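Local atomic coordinates of TCR beta chain (PDB entry 6LIR), a protein that pairs with the TCR alpha chain to form the chicken alpha-beta T-cell receptor, which probably recognises peptides presented by MHC molecules. Residues I7-E12 and F146-L151; A16-R21 and A84-A89; C20-N25 and A63-Q68; E170-N175 and Y179-R184. One frame throughout, in Å; residues are numbered along the deposited sequence.

Contact 1: I7-E12 and F146-L151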
loop_
_atom_site.group_PDB
_atom_site.type_symbol
_atom_site.label_atom_id
_atom_site.label_comp_id
_atom_site.label_asym_id
_atom_site.label_seq_id
_atom_site.Cartn_x
_atom_site.Cartn_y
_atom_site.Cartn_z
ATOM N N ILE B 7 -3.758 -10.160 -8.643
ATOM C CA ILE B 7 -5.084 -10.224 -8.037
ATOM C C ILE B 7 -5.770 -11.508 -8.478
ATOM O O ILE B 7 -5.687 -11.902 -9.648
ATOM C CB ILE B 7 -5.953 -9.009 -8.431
ATOM C CG1 ILE B 7 -5.337 -7.699 -7.938
ATOM C CG2 ILE B 7 -7.373 -9.165 -7.896
ATOM C CD1 ILE B 7 -6.159 -6.482 -8.293
ATOM N N LEU B 8 -6.458 -12.158 -7.539
ATOM C CA LEU B 8 -7.262 -13.335 -7.837
ATOM C C LEU B 8 -8.546 -13.286 -7.022
ATOM O O LEU B 8 -8.521 -12.962 -5.832
ATOM C CB LEU B 8 -6.492 -14.623 -7.528
ATOM C CG LEU B 8 -7.113 -15.938 -8.005
ATOM C CD1 LEU B 8 -7.121 -16.017 -9.524
ATOM C CD2 LEU B 8 -6.361 -17.113 -7.413
ATOM N N VAL B 9 -9.663 -13.615 -7.666
ATOM C CA VAL B 9 -10.962 -13.683 -7.007
ATOM C C VAL B 9 -11.552 -15.063 -7.257
ATOM O O VAL B 9 -11.656 -15.497 -8.410
ATOM C CB VAL B 9 -11.927 -12.592 -7.502
ATOM C CG1 VAL B 9 -13.233 -12.668 -6.730
ATOM C CG2 VAL B 9 -11.293 -11.216 -7.363
ATOM N N LEU B 10 -11.948 -15.742 -6.186
ATOM C CA LEU B 10 -12.475 -17.093 -6.279
ATOM C C LEU B 10 -13.891 -17.150 -5.723
ATOM O O LEU B 10 -14.312 -16.300 -4.934
ATOM C CB LEU B 10 -11.599 -18.091 -5.512
ATOM C CG LEU B 10 -10.146 -18.239 -5.943
ATOM C CD1 LEU B 10 -9.466 -19.259 -5.058
ATOM C CD2 LEU B 10 -10.067 -18.640 -7.409
ATOM N N LYS B 11 -14.614 -18.179 -6.145
ATOM C CA LYS B 11 -15.918 -18.515 -5.597
ATOM C C LYS B 11 -15.768 -19.605 -4.543
ATOM O O LYS B 11 -14.752 -20.303 -4.477
ATOM C CB LYS B 11 -16.886 -18.973 -6.694
ATOM C CG LYS B 11 -17.507 -17.848 -7.522
ATOM C CD LYS B 11 -17.231 -18.046 -9.007
ATOM C CE LYS B 11 -15.809 -17.659 -9.323
ATOM N NZ LYS B 11 -15.398 -17.762 -10.763
ATOM N N GLU B 12 -16.791 -19.730 -3.702
ATOM C CA GLU B 12 -16.783 -20.745 -2.657
ATOM C C GLU B 12 -16.650 -22.138 -3.261
ATOM O O GLU B 12 -17.204 -22.426 -4.327
ATOM C CB GLU B 12 -18.064 -20.653 -1.830
ATOM C CG GLU B 12 -17.902 -21.022 -0.370
ATOM C CD GLU B 12 -18.660 -20.082 0.544
ATOM O OE1 GLU B 12 -18.016 -19.405 1.373
ATOM O OE2 GLU B 12 -19.902 -20.012 0.424
ATOM N N PHE B 146 -17.459 -0.810 -7.713
ATOM C CA PHE B 146 -16.860 -2.122 -7.913
ATOM C C PHE B 146 -17.007 -3.008 -6.680
ATOM O O PHE B 146 -17.190 -2.538 -5.553
ATOM C CB PHE B 146 -15.381 -1.994 -8.297
ATOM C CG PHE B 146 -14.535 -1.274 -7.280
ATOM C CD1 PHE B 146 -13.959 -1.961 -6.224
ATOM C CD2 PHE B 146 -14.292 0.084 -7.398
ATOM C CE1 PHE B 146 -13.172 -1.307 -5.299
ATOM C CE2 PHE B 146 -13.504 0.744 -6.476
ATOM C CZ PHE B 146 -12.944 0.048 -5.424
ATOM N N PHE B 147 -16.937 -4.319 -6.925
ATOM C CA PHE B 147 -17.006 -5.378 -5.928
ATOM C C PHE B 147 -16.168 -6.543 -6.441
ATOM O O PHE B 147 -16.333 -6.934 -7.610
ATOM C CB PHE B 147 -18.438 -5.838 -5.654
ATOM C CG PHE B 147 -18.555 -6.764 -4.480
ATOM C CD1 PHE B 147 -18.632 -6.262 -3.192
ATOM C CD2 PHE B 147 -18.570 -8.135 -4.663
ATOM C CE1 PHE B 147 -18.729 -7.111 -2.109
ATOM C CE2 PHE B 147 -18.668 -8.990 -3.583
ATOM C CZ PHE B 147 -18.748 -8.478 -2.304
ATOM N N PRO B 148 -15.271 -7.120 -5.621
ATOM C CA PRO B 148 -15.078 -6.848 -4.194
ATOM C C PRO B 148 -14.160 -5.665 -3.893
ATOM O O PRO B 148 -13.813 -4.901 -4.792
ATOM C CB PRO B 148 -14.463 -8.151 -3.669
ATOM C CG PRO B 148 -13.938 -8.879 -4.875
ATOM C CD PRO B 148 -14.325 -8.133 -6.115
ATOM N N ASP B 149 -13.784 -5.530 -2.617
ATOM C CA ASP B 149 -13.126 -4.319 -2.138
ATOM C C ASP B 149 -11.749 -4.080 -2.743
ATOM O O ASP B 149 -11.270 -2.941 -2.706
ATOM C CB ASP B 149 -12.992 -4.374 -0.617
ATOM C CG ASP B 149 -12.057 -5.472 -0.158
ATOM O OD1 ASP B 149 -12.007 -6.526 -0.825
ATOM O OD2 ASP B 149 -11.370 -5.283 0.869
ATOM N N HIS B 150 -11.098 -5.097 -3.297
ATOM C CA HIS B 150 -9.727 -4.930 -3.761
ATOM C C HIS B 150 -9.667 -4.518 -5.224
ATOM O O HIS B 150 -10.300 -5.138 -6.084
ATOM C CB HIS B 150 -8.878 -6.179 -3.557
ATOM C CG HIS B 150 -7.411 -5.891 -3.617
ATOM N ND1 HIS B 150 -6.659 -6.091 -4.755
ATOM C CD2 HIS B 150 -6.563 -5.385 -2.690
ATOM C CE1 HIS B 150 -5.407 -5.738 -4.521
ATOM N NE2 HIS B 150 -5.322 -5.310 -3.274
ATOM N N LEU B 151 -8.871 -3.489 -5.492
ATOM C CA LEU B 151 -8.677 -2.946 -6.824
ATOM C C LEU B 151 -7.412 -2.105 -6.787
ATOM O O LEU B 151 -7.088 -1.505 -5.760
ATOM C CB LEU B 151 -9.892 -2.117 -7.252
ATOM C CG LEU B 151 -9.888 -1.328 -8.555
ATOM C CD1 LEU B 151 -11.292 -1.334 -9.106
ATOM C CD2 LEU B 151 -9.412 0.102 -8.329
#
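I7 reaches H150 end-on: its CD1 lies at the edge of the imidazole ring, in the ring plane, 3.6 Å from H150 ND1. CG1 comes in just behind it, 3.9 Å from H150 CE1, so the ethyl arm of I7 rather than its CG2 methyl makes the contact. The torsions account for this. CG1 of I7 is anti to the carbonyl carbon (chi1 -62°) and the arm continues fully extended (chi2 -180°), stretching CD1 out from the strand. H150 meets it with CG anti to its own backbone N (chi1 -162°), and the two side chains cross obliquely. The cost falls on H150 ND1, which this hydrocarbon covers and which has no polar partner in the model. Cutting I7 back to an alanine is likely to strip the edge of H150 of its apolar cover and open a gap beside the ring.

Two residues along, V9 comes up on the same side of strand 7-11 and touches P148, with V9 CG1 4.3 Å from P148 CG, a looser apolar contact than the first. I7 and V9 also pack on F206, while next to H150 the carboxylate of D149 forms a salt bridge with R106 of strand 100-110. Strand 7-11 belongs to the V-set domain and 146-151 to the loop between strands 136-146 and 152-157 of the C1-set domain, so the contact is part of the V-C junction of the chain. The loop side contributes H150 and P148, the latter after a cis peptide bond; a cis proline in this loop is a common feature of immunoglobulin constant domains.

Contact 2: A16-R21 and A84-A89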
loop_
_atom_site.group_PDB
_atom_site.type_symbol
_atom_site.label_atom_id
_atom_site.label_comp_id
_atom_site.label_asym_id
_atom_site.label_seq_id
_atom_site.Cartn_x
_atom_site.Cartn_y
_atom_site.Cartn_z
ATOM N N ALA B 16 -7.911 -23.681 -6.818
ATOM C CA ALA B 16 -7.088 -22.719 -7.532
ATOM C C ALA B 16 -5.641 -22.919 -7.129
ATOM O O ALA B 16 -5.346 -23.373 -6.021
ATOM C CB ALA B 16 -7.521 -21.277 -7.251
ATOM N N THR B 17 -4.744 -22.554 -8.038
ATOM C CA THR B 17 -3.311 -22.639 -7.815
ATOM C C THR B 17 -2.701 -21.254 -7.960
ATOM O O THR B 17 -2.926 -20.574 -8.968
ATOM C CB THR B 17 -2.659 -23.611 -8.802
ATOM O OG1 THR B 17 -3.096 -24.945 -8.514
ATOM C CG2 THR B 17 -1.141 -23.540 -8.706
ATOM N N LEU B 18 -1.952 -20.831 -6.945
ATOM C CA LEU B 18 -1.085 -19.668 -7.058
ATOM C C LEU B 18 0.331 -20.177 -7.270
ATOM O O LEU B 18 0.831 -20.993 -6.486
ATOM C CB LEU B 18 -1.149 -18.788 -5.810
ATOM C CG LEU B 18 -2.435 -18.014 -5.512
ATOM C CD1 LEU B 18 -2.304 -17.245 -4.194
ATOM C CD2 LEU B 18 -2.770 -17.074 -6.652
ATOM N N SER B 19 0.971 -19.701 -8.324
ATOM C CA SER B 19 2.289 -20.180 -8.696
ATOM C C SER B 19 3.287 -19.041 -8.603
ATOM O O SER B 19 3.076 -17.977 -9.186
ATOM C CB SER B 19 2.270 -20.793 -10.101
ATOM O OG SER B 19 1.264 -21.789 -10.205
ATOM N N CYS B 20 4.363 -19.271 -7.868
ATOM C CA CYS B 20 5.428 -18.294 -7.711
ATOM C C CYS B 20 6.637 -18.695 -8.539
ATOM O O CYS B 20 7.017 -19.869 -8.577
ATOM C CB CYS B 20 5.830 -18.153 -6.246
ATOM S SG CYS B 20 7.257 -17.096 -5.971
ATOM N N ARG B 21 7.234 -17.714 -9.205
ATOM C CA ARG B 21 8.323 -17.967 -10.133
ATOM C C ARG B 21 9.464 -17.024 -9.811
ATOM O O ARG B 21 9.258 -15.811 -9.691
ATOM C CB ARG B 21 7.884 -17.790 -11.591
ATOM C CG ARG B 21 6.760 -18.714 -12.001
ATOM C CD ARG B 21 6.003 -18.190 -13.213
ATOM N NE ARG B 21 4.717 -18.865 -13.357
ATOM C CZ ARG B 21 4.558 -20.057 -13.917
ATOM N NH1 ARG B 21 5.604 -20.712 -14.406
ATOM N NH2 ARG B 21 3.349 -20.594 -13.994
ATOM N N ALA B 84 -7.085 -13.176 1.722
ATOM C CA ALA B 84 -5.829 -12.718 2.300
ATOM C C ALA B 84 -4.975 -12.112 1.194
ATOM O O ALA B 84 -5.322 -12.166 0.009
ATOM C CB ALA B 84 -5.074 -13.848 2.996
ATOM N N ILE B 85 -3.847 -11.538 1.598
ATOM C CA ILE B 85 -2.763 -11.225 0.678
ATOM C C ILE B 85 -1.694 -12.290 0.860
ATOM O O ILE B 85 -1.247 -12.551 1.985
ATOM C CB ILE B 85 -2.191 -9.818 0.926
ATOM C CG1 ILE B 85 -3.299 -8.768 0.856
ATOM C CG2 ILE B 85 -1.101 -9.502 -0.093
ATOM C CD1 ILE B 85 -2.798 -7.341 1.000
ATOM N N TYR B 86 -1.295 -12.917 -0.239
ATOM C CA TYR B 86 -0.363 -14.035 -0.214
ATOM C C TYR B 86 0.976 -13.549 -0.740
ATOM O O TYR B 86 1.033 -12.908 -1.794
ATOM C CB TYR B 86 -0.869 -15.205 -1.065
ATOM C CG TYR B 86 -2.069 -15.924 -0.492
ATOM C CD1 TYR B 86 -3.332 -15.351 -0.535
ATOM C CD2 TYR B 86 -1.939 -17.178 0.091
ATOM C CE1 TYR B 86 -4.431 -16.001 -0.013
ATOM C CE2 TYR B 86 -3.037 -17.840 0.615
ATOM C CZ TYR B 86 -4.280 -17.243 0.560
ATOM O OH TYR B 86 -5.381 -17.884 1.081
ATOM N N PHE B 87 2.044 -13.850 -0.010
ATOM C CA PHE B 87 3.378 -13.432 -0.404
ATOM C C PHE B 87 4.239 -14.664 -0.623
ATOM O O PHE B 87 4.334 -15.527 0.255
ATOM C CB PHE B 87 4.014 -12.528 0.661
ATOM C CG PHE B 87 3.475 -11.122 0.668
ATOM C CD1 PHE B 87 3.913 -10.196 -0.267
ATOM C CD2 PHE B 87 2.539 -10.724 1.612
ATOM C CE1 PHE B 87 3.422 -8.898 -0.267
ATOM C CE2 PHE B 87 2.046 -9.423 1.619
ATOM C CZ PHE B 87 2.488 -8.513 0.679
ATOM N N CYS B 88 4.850 -14.741 -1.795
ATOM C CA CYS B 88 5.896 -15.709 -2.064
ATOM C C CYS B 88 7.248 -15.098 -1.741
ATOM O O CYS B 88 7.468 -13.901 -1.952
ATOM C CB CYS B 88 5.874 -16.175 -3.515
ATOM S SG CYS B 88 7.365 -17.070 -3.953
ATOM N N ALA B 89 8.150 -15.919 -1.218
ATOM C CA ALA B 89 9.472 -15.445 -0.856
ATOM C C ALA B 89 10.489 -16.522 -1.184
ATOM O O ALA B 89 10.161 -17.707 -1.275
ATOM C CB ALA B 89 9.548 -15.074 0.632
#
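L18 lays its CD1 methyl over one face of the Y86 ring, 3.9 Å from Y86 CG and 4.0 Å from Y86 CB. The two side chains meet at about a right angle, and the methyl covers the root of the ring, well away from the hydroxyl. That polar end is held by residues beyond the two segments: Y86 OH is hydrogen-bonded to the backbone oxygen of H82, four residues earlier, the tyrosine corner familiar from immunoglobulin variable domains, and also to Y61 OH.

Two residues on from each partner, C20 SG and C88 SG are joined in a disulfide 2.0 Å long, with a CB-SG-SG-CB torsion of -67°. Both sulfurs stand anti to their backbone nitrogens (chi1 174° at C20, 167° at C88), which directs each SG across the gap. The bond brings C20 CB and C88 CB to 3.4 Å, closer than carbons that merely pack. The strands diverge from there: the CA atoms, 6.2 Å apart at C20 and C88, are 8.9 Å apart at L18 and Y86.

This is the conserved disulfide of the V-set sandwich, linking its two sheets through buried side chains. C20 also touches W31 and M29 of strand 28-34, and Y86 packs on L33 of that strand, on L107 of strand 100-110, and on L73 and I75 of strand 70-75. Strand 84-91 runs between 100-110 and 28-34 in one sheet, whereas 16-21 borders 70-75 in the other.

Contact 3: C20-N25 and A63-Q68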
loop_
_atom_site.group_PDB
_atom_site.type_symbol
_atom_site.label_atom_id
_atom_site.label_comp_id
_atom_site.label_asym_id
_atom_site.label_seq_id
_atom_site.Cartn_x
_atom_site.Cartn_y
_atom_site.Cartn_z
ATOM N N CYS B 20 4.363 -19.271 -7.868
ATOM C CA CYS B 20 5.428 -18.294 -7.711
ATOM C C CYS B 20 6.637 -18.695 -8.539
ATOM O O CYS B 20 7.017 -19.869 -8.577
ATOM C CB CYS B 20 5.830 -18.153 -6.246
ATOM S SG CYS B 20 7.257 -17.096 -5.971
ATOM N N ARG B 21 7.234 -17.714 -9.205
ATOM C CA ARG B 21 8.323 -17.967 -10.133
ATOM C C ARG B 21 9.464 -17.024 -9.811
ATOM O O ARG B 21 9.258 -15.811 -9.691
ATOM C CB ARG B 21 7.884 -17.790 -11.591
ATOM C CG ARG B 21 6.760 -18.714 -12.001
ATOM C CD ARG B 21 6.003 -18.190 -13.213
ATOM N NE ARG B 21 4.717 -18.865 -13.357
ATOM C CZ ARG B 21 4.558 -20.057 -13.917
ATOM N NH1 ARG B 21 5.604 -20.712 -14.406
ATOM N NH2 ARG B 21 3.349 -20.594 -13.994
ATOM N N GLN B 22 10.664 -17.583 -9.706
ATOM C CA GLN B 22 11.841 -16.847 -9.275
ATOM C C GLN B 22 12.981 -17.146 -10.230
ATOM O O GLN B 22 13.122 -18.274 -10.712
ATOM C CB GLN B 22 12.238 -17.233 -7.839
ATOM C CG GLN B 22 12.348 -18.734 -7.630
ATOM C CD GLN B 22 13.748 -19.195 -7.301
ATOM O OE1 GLN B 22 14.684 -18.397 -7.227
ATOM N NE2 GLN B 22 13.898 -20.496 -7.092
ATOM N N ASN B 23 13.790 -16.128 -10.508
ATOM C CA ASN B 23 14.906 -16.273 -11.434
ATOM C C ASN B 23 16.258 -16.093 -10.753
ATOM O O ASN B 23 17.203 -15.606 -11.374
ATOM N N ASP B 24 16.383 -16.489 -9.487
ATOM C CA ASP B 24 17.648 -16.344 -8.779
ATOM C C ASP B 24 18.298 -17.678 -8.441
ATOM O O ASP B 24 19.280 -17.699 -7.692
ATOM C CB ASP B 24 17.451 -15.525 -7.500
ATOM C CG ASP B 24 16.899 -14.143 -7.774
ATOM O OD1 ASP B 24 17.623 -13.328 -8.384
ATOM O OD2 ASP B 24 15.745 -13.869 -7.382
ATOM N N ASN B 25 17.792 -18.784 -8.989
ATOM C CA ASN B 25 18.322 -20.117 -8.704
ATOM C C ASN B 25 18.303 -20.414 -7.205
ATOM O O ASN B 25 19.173 -21.114 -6.681
ATOM C CB ASN B 25 19.734 -20.292 -9.272
ATOM C CG ASN B 25 20.144 -21.748 -9.373
ATOM O OD1 ASN B 25 19.341 -22.604 -9.746
ATOM N ND2 ASN B 25 21.395 -22.037 -9.033
ATOM N N ALA B 63 0.899 -27.879 -1.656
ATOM C CA ALA B 63 1.939 -27.182 -2.392
ATOM C C ALA B 63 2.809 -28.184 -3.126
ATOM O O ALA B 63 2.898 -29.360 -2.758
ATOM C CB ALA B 63 2.795 -26.309 -1.467
ATOM N N LYS B 64 3.449 -27.693 -4.181
ATOM C CA LYS B 64 4.289 -28.521 -5.035
ATOM C C LYS B 64 5.425 -27.666 -5.565
ATOM O O LYS B 64 5.176 -26.653 -6.227
ATOM C CB LYS B 64 3.495 -29.135 -6.192
ATOM C CG LYS B 64 4.370 -29.951 -7.135
ATOM C CD LYS B 64 3.536 -30.770 -8.099
ATOM C CE LYS B 64 3.481 -30.100 -9.457
ATOM N NZ LYS B 64 3.988 -30.982 -10.543
ATOM N N ARG B 65 6.659 -28.068 -5.290
ATOM C CA ARG B 65 7.814 -27.402 -5.887
ATOM C C ARG B 65 8.153 -28.204 -7.136
ATOM O O ARG B 65 8.920 -29.167 -7.104
ATOM C CB ARG B 65 8.977 -27.340 -4.903
ATOM C CG ARG B 65 10.235 -26.699 -5.458
ATOM C CD ARG B 65 10.139 -25.182 -5.467
ATOM N NE ARG B 65 11.394 -24.556 -5.873
ATOM C CZ ARG B 65 12.392 -24.281 -5.039
ATOM N NH1 ARG B 65 13.500 -23.706 -5.490
ATOM N NH2 ARG B 65 12.280 -24.585 -3.752
ATOM N N SER B 66 7.549 -27.795 -8.258
ATOM C CA SER B 66 7.659 -28.553 -9.499
ATOM C C SER B 66 9.052 -28.455 -10.104
ATOM O O SER B 66 9.474 -29.360 -10.832
ATOM C CB SER B 66 6.607 -28.075 -10.501
ATOM O OG SER B 66 6.777 -26.700 -10.805
ATOM N N SER B 67 9.767 -27.370 -9.832
ATOM C CA SER B 67 11.110 -27.181 -10.361
ATOM C C SER B 67 11.803 -26.131 -9.509
ATOM O O SER B 67 11.197 -25.525 -8.622
ATOM C CB SER B 67 11.077 -26.760 -11.833
ATOM O OG SER B 67 10.460 -25.491 -11.975
ATOM N N GLN B 68 13.089 -25.919 -9.798
ATOM C CA GLN B 68 13.868 -24.929 -9.061
ATOM C C GLN B 68 13.244 -23.539 -9.137
ATOM O O GLN B 68 13.349 -22.760 -8.181
ATOM C CB GLN B 68 15.302 -24.907 -9.594
ATOM C CG GLN B 68 16.228 -23.901 -8.927
ATOM C CD GLN B 68 16.738 -24.361 -7.569
ATOM O OE1 GLN B 68 16.092 -25.152 -6.881
ATOM N NE2 GLN B 68 17.906 -23.862 -7.178
#
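The turn between strands 61-67 and 70-75, by its place probably the DE (HV4) loop of a TCR variable domain, meets the loop between strands 16-21 and 28-34, which probably corresponds to CDR1, through Q68, N25 and Q22. Q68 NE2 donates to N25 OD1 at 3.2 Å with an N-H...O angle of 153°. It arrives well above the carbonyl plane of N25, not along a lone pair, and the two amide planes are turned 64° apart. A chain bent at chi2 (78°) carries the Q68 amide there, and a further bond, from NE2 to D27 OD1, helps to fix its rotation. With an alanine at Q68, N25 OD1 and D27 OD1 would probably lose the amide donor they share, and the N25 side chain could turn more freely.

The backbone oxygen of Q68 is gripped separately. R65 NH1 donates to Q68 O at 2.9 Å, close to straight and near the guanidinium plane, while R65 NE makes a weak bond to S67 O, also 2.9 Å. Q22 NE2 approaches Q68 O to 2.6 Å, but its poor angle makes this bond weak; the stronger partner of that nitrogen is the backbone oxygen of H26. Q22 OE1 takes a long, weak bond from D24 N at 3.4 Å.

R65 NH2 also bonds D27 O of the same loop and S46 OG of strand 40-46, joining the two. Beneath this polar network Q22 and R65 touch M29 of strand 28-34, R65 packs on F71, and strand 70-75 runs antiparallel between 16-21 and 61-67.

Contact 4: E170-N175 and Y179-R184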
loop_
_atom_site.group_PDB
_atom_site.type_symbol
_atom_site.label_atom_id
_atom_site.label_comp_id
_atom_site.label_asym_id
_atom_site.label_seq_id
_atom_site.Cartn_x
_atom_site.Cartn_y
_atom_site.Cartn_z
ATOM N N GLU B 170 -4.920 3.682 0.313
ATOM C CA GLU B 170 -4.475 2.313 0.537
ATOM C C GLU B 170 -5.645 1.354 0.718
ATOM O O GLU B 170 -5.503 0.157 0.445
ATOM C CB GLU B 170 -3.521 2.266 1.732
ATOM C CG GLU B 170 -2.154 2.860 1.401
ATOM C CD GLU B 170 -1.116 2.642 2.488
ATOM O OE1 GLU B 170 -0.707 3.636 3.124
ATOM O OE2 GLU B 170 -0.700 1.484 2.696
ATOM N N ILE B 171 -6.799 1.851 1.154
ATOM C CA ILE B 171 -7.938 1.009 1.499
ATOM C C ILE B 171 -9.197 1.578 0.858
ATOM O O ILE B 171 -9.383 2.799 0.790
ATOM C CB ILE B 171 -8.097 0.867 3.033
ATOM C CG1 ILE B 171 -8.985 -0.331 3.376
ATOM C CG2 ILE B 171 -8.643 2.138 3.657
ATOM C CD1 ILE B 171 -8.847 -0.803 4.809
ATOM N N SER B 172 -10.035 0.684 0.340
ATOM C CA SER B 172 -11.284 1.067 -0.302
ATOM C C SER B 172 -12.284 1.614 0.710
ATOM O O SER B 172 -12.297 1.222 1.881
ATOM C CB SER B 172 -11.898 -0.128 -1.032
ATOM O OG SER B 172 -11.026 -0.617 -2.034
ATOM N N THR B 173 -13.126 2.531 0.243
ATOM C CA THR B 173 -14.192 3.117 1.045
ATOM C C THR B 173 -15.501 2.406 0.721
ATOM O O THR B 173 -15.906 2.343 -0.445
ATOM C CB THR B 173 -14.321 4.615 0.770
ATOM O OG1 THR B 173 -13.149 5.292 1.246
ATOM C CG2 THR B 173 -15.549 5.177 1.462
ATOM N N SER B 174 -16.142 1.847 1.744
ATOM C CA SER B 174 -17.418 1.165 1.570
ATOM C C SER B 174 -18.530 2.191 1.381
ATOM O O SER B 174 -18.778 3.008 2.271
ATOM C CB SER B 174 -17.714 0.270 2.771
ATOM O OG SER B 174 -19.046 -0.214 2.731
ATOM N N ASN B 175 -19.205 2.144 0.237
ATOM C CA ASN B 175 -20.304 3.059 -0.079
ATOM C C ASN B 175 -21.565 2.224 -0.275
ATOM O O ASN B 175 -21.851 1.778 -1.389
ATOM C CB ASN B 175 -20.022 3.898 -1.319
ATOM C CG ASN B 175 -18.569 4.256 -1.464
ATOM O OD1 ASN B 175 -17.777 3.456 -1.953
ATOM N ND2 ASN B 175 -18.210 5.469 -1.063
ATOM N N TYR B 179 -17.911 -0.519 -3.360
ATOM C CA TYR B 179 -16.716 0.152 -2.867
ATOM C C TYR B 179 -16.253 1.199 -3.872
ATOM O O TYR B 179 -16.575 1.139 -5.062
ATOM C CB TYR B 179 -15.569 -0.837 -2.634
ATOM C CG TYR B 179 -15.872 -1.951 -1.666
ATOM C CD1 TYR B 179 -15.561 -1.826 -0.319
ATOM C CD2 TYR B 179 -16.458 -3.132 -2.100
ATOM C CE1 TYR B 179 -15.835 -2.843 0.570
ATOM C CE2 TYR B 179 -16.734 -4.155 -1.219
ATOM C CZ TYR B 179 -16.419 -4.006 0.115
ATOM O OH TYR B 179 -16.691 -5.022 1.002
ATOM N N SER B 180 -15.504 2.180 -3.367
ATOM C CA SER B 180 -14.835 3.167 -4.199
ATOM C C SER B 180 -13.377 3.292 -3.773
ATOM O O SER B 180 -12.994 2.895 -2.671
ATOM C CB SER B 180 -15.529 4.536 -4.123
ATOM O OG SER B 180 -15.249 5.184 -2.894
ATOM N N LEU B 181 -12.568 3.878 -4.655
ATOM C CA LEU B 181 -11.157 4.113 -4.384
ATOM C C LEU B 181 -10.731 5.373 -5.123
ATOM O O LEU B 181 -11.161 5.610 -6.253
ATOM C CB LEU B 181 -10.284 2.920 -4.802
ATOM C CG LEU B 181 -8.865 2.898 -4.220
ATOM C CD1 LEU B 181 -8.876 2.470 -2.756
ATOM C CD2 LEU B 181 -7.946 1.997 -5.036
ATOM N N THR B 182 -9.888 6.176 -4.483
ATOM C CA THR B 182 -9.516 7.482 -5.004
ATOM C C THR B 182 -8.004 7.593 -5.120
ATOM O O THR B 182 -7.269 7.141 -4.238
ATOM C CB THR B 182 -10.057 8.608 -4.101
ATOM O OG1 THR B 182 -11.480 8.490 -3.986
ATOM C CG2 THR B 182 -9.717 9.977 -4.668
ATOM N N SER B 183 -7.547 8.229 -6.195
ATOM C CA SER B 183 -6.133 8.520 -6.377
ATOM C C SER B 183 -5.989 9.940 -6.887
ATOM O O SER B 183 -6.720 10.360 -7.789
ATOM C CB SER B 183 -5.476 7.548 -7.363
ATOM O OG SER B 183 -4.080 7.779 -7.416
ATOM N N ARG B 184 -5.058 10.676 -6.295
ATOM C CA ARG B 184 -4.787 12.056 -6.664
ATOM C C ARG B 184 -3.380 12.151 -7.227
ATOM O O ARG B 184 -2.437 11.606 -6.642
ATOM C CB ARG B 184 -4.965 12.989 -5.464
ATOM C CG ARG B 184 -6.419 13.149 -5.048
ATOM C CD ARG B 184 -6.625 12.916 -3.555
ATOM N NE ARG B 184 -6.173 11.597 -3.134
ATOM C CZ ARG B 184 -6.825 10.813 -2.281
ATOM N NH1 ARG B 184 -7.977 11.200 -1.751
ATOM N NH2 ARG B 184 -6.321 9.633 -1.962
#
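With its CG beside the backbone N (chi1 -58°), Y179 sets ring atom CD1 4.0 Å from S174 CA, and CB 4.1 Å from S172 CB. L181 turns the other way, CG anti to its N (chi1 -164°) and the chain bent at chi2, which puts CD1 3.6 Å from I171 O and 3.7 Å from S172 CA.

The backbones form an antiparallel hairpin. T173 and S180 are a hydrogen-bonded pair, T173 N to S180 O at 2.9 Å and S180 N to T173 O at 3.0 Å; S174 and Y179 form the non-hydrogen-bonded pair beside it. Each of the two carbonyl oxygens also receives a CA-H...O contact, from S172 CA to S180 O and from Y179 CA to T173 O, both 3.4 Å. Before T173 the regular pairing is interrupted at a break in strand 166-175; it is found again where D169 bonds T182. S172 OG lies very close to D149 O, probably a hydrogen bond, though the short distance leaves it doubtful.

L181 is buried against L151, while the partly exposed Y179 ring lies against F146 of strand 136-146. Chemically, the contact is divided: main-chain bonds fix the register, L181 serves the domain interior, and the small hydroxyl-bearing T173 and S180 face the TCR alpha chain, where T173 packs on T150 and the bond from S180 OG to W172 of that chain is weak.

Contacts 1 and 2 are buried and mainly apolar, contact 2 adding a covalent bond; contacts 3 and 4 are only partly buried and depend on hydrogen bonds, among side chains and carbonyls in 3 and between backbones in 4. Contacts 2 and 3 share C20 and R21, using successive levels of strand 16-21: sandwich interior, then loop end. Contact 1 joins the two domains and touches both sides, L8 packing on L18 of contact 2 and F147 on Y179 of contact 4. Contacts 3 and 4 lie in different domains, their centres about 35 Å apart.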